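Local structure of amino acid adenylation domain-containing protein (Bacillus stratosphericus LAMA 585, 6ULY) at residues F331-I336 against T440-F445. The protein probably activates an alpha-keto acid as its acyl adenylate, serving as the adenylation domain of a nonribosomal peptide synthetase module that builds depsipeptides. Residues are numbered along the deposited sequence; the frame is centred on the assembly and turned at random.
Sequences FGMSEI and TGDLGF. With QA7 (5'-O-{(S)-hydroxy[(4-methyl-2-oxopentanoyl)oxy]phosphoryl}adenosine), chain C.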
ATOM      1  N   PHE A 331     -15.097  14.329  12.497  1.00 37.10           N
ATOM      2  CA  PHE A 331     -14.073  13.434  11.978  1.00 35.84           C
ATOM      3  C   PHE A 331     -14.276  12.045  12.561  1.00 35.35           C
ATOM      4  O   PHE A 331     -14.708  11.888  13.706  1.00 36.94           O
ATOM      5  CB  PHE A 331     -12.655  13.930  12.302  1.00 40.75           C
ATOM      6  CG  PHE A 331     -11.658  12.819  12.505  1.00 44.12           C
ATOM      7  CD1 PHE A 331     -11.058  12.202  11.421  1.00 43.60           C
ATOM      8  CD2 PHE A 331     -11.333  12.384  13.779  1.00 40.25           C
ATOM      9  CE1 PHE A 331     -10.148  11.176  11.606  1.00 43.95           C
ATOM     10  CE2 PHE A 331     -10.429  11.362  13.968  1.00 42.87           C
ATOM     11  CZ  PHE A 331      -9.836  10.757  12.880  1.00 41.74           C
ATOM     12  N   GLY A 332     -13.952  11.037  11.762  1.00 37.53           N
ATOM     13  CA  GLY A 332     -14.007   9.670  12.240  1.00 36.63           C
ATOM     14  C   GLY A 332     -13.397   8.739  11.219  1.00 34.88           C
ATOM     15  O   GLY A 332     -12.897   9.162  10.174  1.00 32.22           O
ATOM     16  N   MET A 333     -13.441   7.451  11.545  1.00 35.46           N
ATOM     17  CA  MET A 333     -12.913   6.421  10.666  1.00 40.41           C
ATOM     18  C   MET A 333     -13.768   5.177  10.822  1.00 36.67           C
ATOM     19  O   MET A 333     -14.365   4.947  11.876  1.00 36.51           O
ATOM     20  CB  MET A 333     -11.446   6.076  10.979  1.00 38.11           C
ATOM     21  CG  MET A 333     -10.528   7.273  11.185  1.00 39.58           C
ATOM     22  SD  MET A 333      -8.847   6.792  11.661  1.00 41.12           S
ATOM     23  CE  MET A 333      -8.345   5.863  10.209  1.00 31.52           C
ATOM     24  N   SER A 334     -13.811   4.367   9.767  1.00 40.85           N
ATOM     25  CA  SER A 334     -14.512   3.093   9.865  1.00 38.46           C
ATOM     26  C   SER A 334     -13.957   2.263  11.017  1.00 39.87           C
ATOM     27  O   SER A 334     -14.712   1.571  11.711  1.00 38.64           O
ATOM     28  CB  SER A 334     -14.404   2.333   8.544  1.00 34.46           C
ATOM     29  OG  SER A 334     -13.078   1.895   8.328  1.00 55.69           O
ATOM     30  N   GLU A 335     -12.641   2.340  11.253  1.00 38.38           N
ATOM     31  CA  GLU A 335     -12.009   1.544  12.301  1.00 36.88           C
ATOM     32  C   GLU A 335     -12.455   1.947  13.700  1.00 36.65           C
ATOM     33  O   GLU A 335     -12.265   1.169  14.642  1.00 38.85           O
ATOM     34  CB  GLU A 335     -10.482   1.656  12.219  1.00 38.58           C
ATOM     35  CG  GLU A 335      -9.865   0.991  11.005  1.00 39.33           C
ATOM     36  CD  GLU A 335      -9.750   1.921   9.814  1.00 38.00           C
ATOM     37  OE1 GLU A 335     -10.511   2.913   9.744  1.00 41.10           O
ATOM     38  OE2 GLU A 335      -8.893   1.661   8.948  1.00 38.92           O
ATOM     39  N   ILE A 336     -13.036   3.136  13.860  1.00 40.77           N
ATOM     40  CA  ILE A 336     -13.476   3.608  15.170  1.00 36.59           C
ATOM     41  C   ILE A 336     -14.976   3.893  15.137  1.00 40.58           C
ATOM     42  O   ILE A 336     -15.485   4.706  15.919  1.00 37.49           O
ATOM     43  CB  ILE A 336     -12.667   4.844  15.607  1.00 38.65           C
ATOM     44  CG1 ILE A 336     -12.808   5.977  14.587  1.00 39.37           C
ATOM     45  CG2 ILE A 336     -11.181   4.486  15.774  1.00 40.24           C
ATOM     46  CD1 ILE A 336     -11.994   7.205  14.922  1.00 33.10           C
ATOM     47  N   THR A 440      -4.278   6.541  13.631  1.00 44.20           N
ATOM     48  CA  THR A 440      -5.203   6.918  12.569  1.00 44.35           C
ATOM     49  C   THR A 440      -4.507   7.103  11.231  1.00 45.38           C
ATOM     50  O   THR A 440      -5.127   6.894  10.182  1.00 48.65           O
ATOM     51  CB  THR A 440      -5.927   8.217  12.925  1.00 41.85           C
ATOM     52  OG1 THR A 440      -4.972   9.283  13.024  1.00 41.17           O
ATOM     53  CG2 THR A 440      -6.682   8.075  14.239  1.00 42.60           C
ATOM     54  N   GLY A 441      -3.238   7.487  11.241  1.00 45.02           N
ATOM     55  CA  GLY A 441      -2.582   7.936  10.036  1.00 40.53           C
ATOM     56  C   GLY A 441      -2.836   9.386   9.692  1.00 42.10           C
ATOM     57  O   GLY A 441      -2.303   9.869   8.686  1.00 41.10           O
ATOM     58  N   ASP A 442      -3.628  10.094  10.492  1.00 43.12           N
ATOM     59  CA  ASP A 442      -3.963  11.487  10.250  1.00 41.32           C
ATOM     60  C   ASP A 442      -3.069  12.402  11.077  1.00 42.05           C
ATOM     61  O   ASP A 442      -2.604  12.039  12.159  1.00 49.42           O
ATOM     62  CB  ASP A 442      -5.429  11.762  10.595  1.00 43.70           C
ATOM     63  CG  ASP A 442      -6.386  10.983   9.720  1.00 43.83           C
ATOM     64  OD1 ASP A 442      -6.205  10.993   8.485  1.00 47.89           O
ATOM     65  OD2 ASP A 442      -7.311  10.352  10.268  1.00 51.01           O
ATOM     66  N   LEU A 443      -2.840  13.599  10.552  1.00 46.75           N
ATOM     67  CA  LEU A 443      -2.066  14.626  11.228  1.00 46.41           C
ATOM     68  C   LEU A 443      -2.999  15.725  11.714  1.00 49.26           C
ATOM     69  O   LEU A 443      -3.972  16.075  11.035  1.00 47.39           O
ATOM     70  CB  LEU A 443      -1.006  15.220  10.299  1.00 45.08           C
ATOM     71  CG  LEU A 443       0.005  14.232   9.716  1.00 51.38           C
ATOM     72  CD1 LEU A 443       0.945  14.952   8.765  1.00 48.34           C
ATOM     73  CD2 LEU A 443       0.789  13.542  10.820  1.00 51.50           C
ATOM     74  N   GLY A 444      -2.700  16.260  12.890  1.00 45.10           N
ATOM     75  CA  GLY A 444      -3.494  17.343  13.431  1.00 45.25           C
ATOM     76  C   GLY A 444      -2.936  17.793  14.760  1.00 43.71           C
ATOM     77  O   GLY A 444      -1.834  17.409  15.155  1.00 47.16           O
ATOM     78  N   PHE A 445      -3.720  18.616  15.450  1.00 45.60           N
ATOM     79  CA  PHE A 445      -3.330  19.127  16.751  1.00 43.96           C
ATOM     80  C   PHE A 445      -4.560  19.208  17.641  1.00 48.38           C
ATOM     81  O   PHE A 445      -5.699  19.100  17.183  1.00 50.16           O
ATOM     82  CB  PHE A 445      -2.649  20.499  16.636  1.00 42.49           C
ATOM     83  CG  PHE A 445      -3.510  21.552  16.014  1.00 50.62           C
ATOM     84  CD1 PHE A 445      -4.288  22.384  16.804  1.00 48.74           C
ATOM     85  CD2 PHE A 445      -3.545  21.712  14.639  1.00 52.47           C
ATOM     86  CE1 PHE A 445      -5.086  23.354  16.234  1.00 48.28           C
ATOM     87  CE2 PHE A 445      -4.344  22.681  14.062  1.00 49.65           C
ATOM     88  CZ  PHE A 445      -5.113  23.506  14.861  1.00 50.59           C
TER
HETATM   89  C01 QA7 C 701     -17.494  11.793  10.296  1.00 44.33           C
HETATM   90  C02 QA7 C 701     -17.578  10.635   9.375  1.00 40.95           C
HETATM   91  C03 QA7 C 701     -18.455   9.564   9.966  1.00 43.30           C
HETATM   92  C04 QA7 C 701     -16.160  10.285   9.057  1.00 43.01           C
HETATM   93  C05 QA7 C 701     -15.795   8.837   8.973  1.00 44.10           C
HETATM   94  C06 QA7 C 701     -15.074   8.335   7.766  1.00 42.01           C
HETATM   95  C10 QA7 C 701     -11.641   7.955   7.408  1.00 43.28           C
HETATM   96  C11 QA7 C 701     -10.698   8.873   7.010  1.00 47.53           C
HETATM   97  C12 QA7 C 701      -9.950   9.453   8.283  1.00 49.13           C
HETATM   98  C13 QA7 C 701      -9.603  10.575   7.940  1.00 49.35           C
HETATM   99  C14 QA7 C 701     -10.682  11.097   6.811  1.00 50.13           C
HETATM  100  C16 QA7 C 701     -12.629  11.820   7.973  1.00 47.33           C
HETATM  101  C18 QA7 C 701     -12.291  13.918   8.148  1.00 44.48           C
HETATM  102  C19 QA7 C 701     -12.295  15.290   8.375  1.00 39.75           C
HETATM  103  C21 QA7 C 701     -10.311  15.474   7.370  1.00 45.70           C
HETATM  104  C23 QA7 C 701     -11.247  13.394   7.511  1.00 44.86           C
HETATM  105  N15 QA7 C 701     -11.492  12.082   7.404  1.00 45.42           N
HETATM  106  N17 QA7 C 701     -13.133  12.927   8.434  1.00 46.52           N
HETATM  107  N20 QA7 C 701     -11.303  16.012   7.983  1.00 47.49           N
HETATM  108  N22 QA7 C 701     -10.257  14.214   7.126  1.00 47.65           N
HETATM  109  N24 QA7 C 701     -13.376  15.867   9.051  1.00 43.04           N
HETATM  110  O07 QA7 C 701     -14.604   7.073   7.677  1.00 48.97           O
HETATM  111  O09 QA7 C 701     -12.301   7.385   6.341  1.00 48.93           O
HETATM  112  O25 QA7 C 701     -11.348  10.097   6.446  1.00 45.76           O
HETATM  113  O26 QA7 C 701      -8.345  10.657   7.243  1.00 51.27           O
HETATM  114  O27 QA7 C 701      -8.818   8.631   8.835  1.00 49.27           O
HETATM  115  O28 QA7 C 701     -14.310   6.114   5.501  1.00 59.20           O
HETATM  116  O29 QA7 C 701     -13.070   5.287   7.164  1.00 42.14           O
HETATM  117  O30 QA7 C 701     -14.922   9.048   6.906  1.00 45.83           O
HETATM  118  O31 QA7 C 701     -16.030   8.147   9.842  1.00 46.39           O
HETATM  119  P08 QA7 C 701     -13.557   6.489   6.639  1.00 53.97           P
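F331 and D442 meet tip to tip, CE1 of F331 lying 3.2 Å from OD2 of D442, with ring and carboxylate planes 85° apart. The same ring turns its edge to the adenylate, where CD1 of F331 is 3.7 Å from N17 of the adenine, while L451 and L453 of strand 450-456 also touch it. At G332 the backbone passes directly against the keto acyl group: its carbonyl carbon C is 3.0 Å from O31 of the ligand, and the residue has no side chain to meet that oxygen. M333 then reaches across to strand 440-445. Its chain, bent at chi3 (62°), brings SD to within 3.5 Å of CB of T440 and lays CE over the carbonyl O of that residue, the two side chains crossing at about a right angle; CG and CE also border the ribose hydroxyl O27. The pairing illustrates how ANL adenylating enzymes build a nucleotide site from separate sheets: strand 327-333 belongs to a mixed sheet and strand 438-447 to an antiparallel one, and the axes of their short segments, 156° apart in direction and so nearly antiparallel, come no closer than 9.6 Å, the two being joined through side chains and ligand. D442 grips the ribose with both carboxylate oxygens, OD1 taking a very short bond from O26 and OD2 one of 2.7 Å from O27. Two residues before D442, OG1 of T440 accepts from N of D442 in an ST turn and is also hydrogen-bonded to the carbonyl O of V410. Beyond M333 the chain turns into a 3-10 segment, where N of S334 donates to phosphate oxygen O29 of the ligand at 2.9 Å, and OG of S334 hydrogen-bonds OE1 of E335 from above its carboxylate plane, while OE2 is hydrogen-bonded to the hydroxyl of Y421.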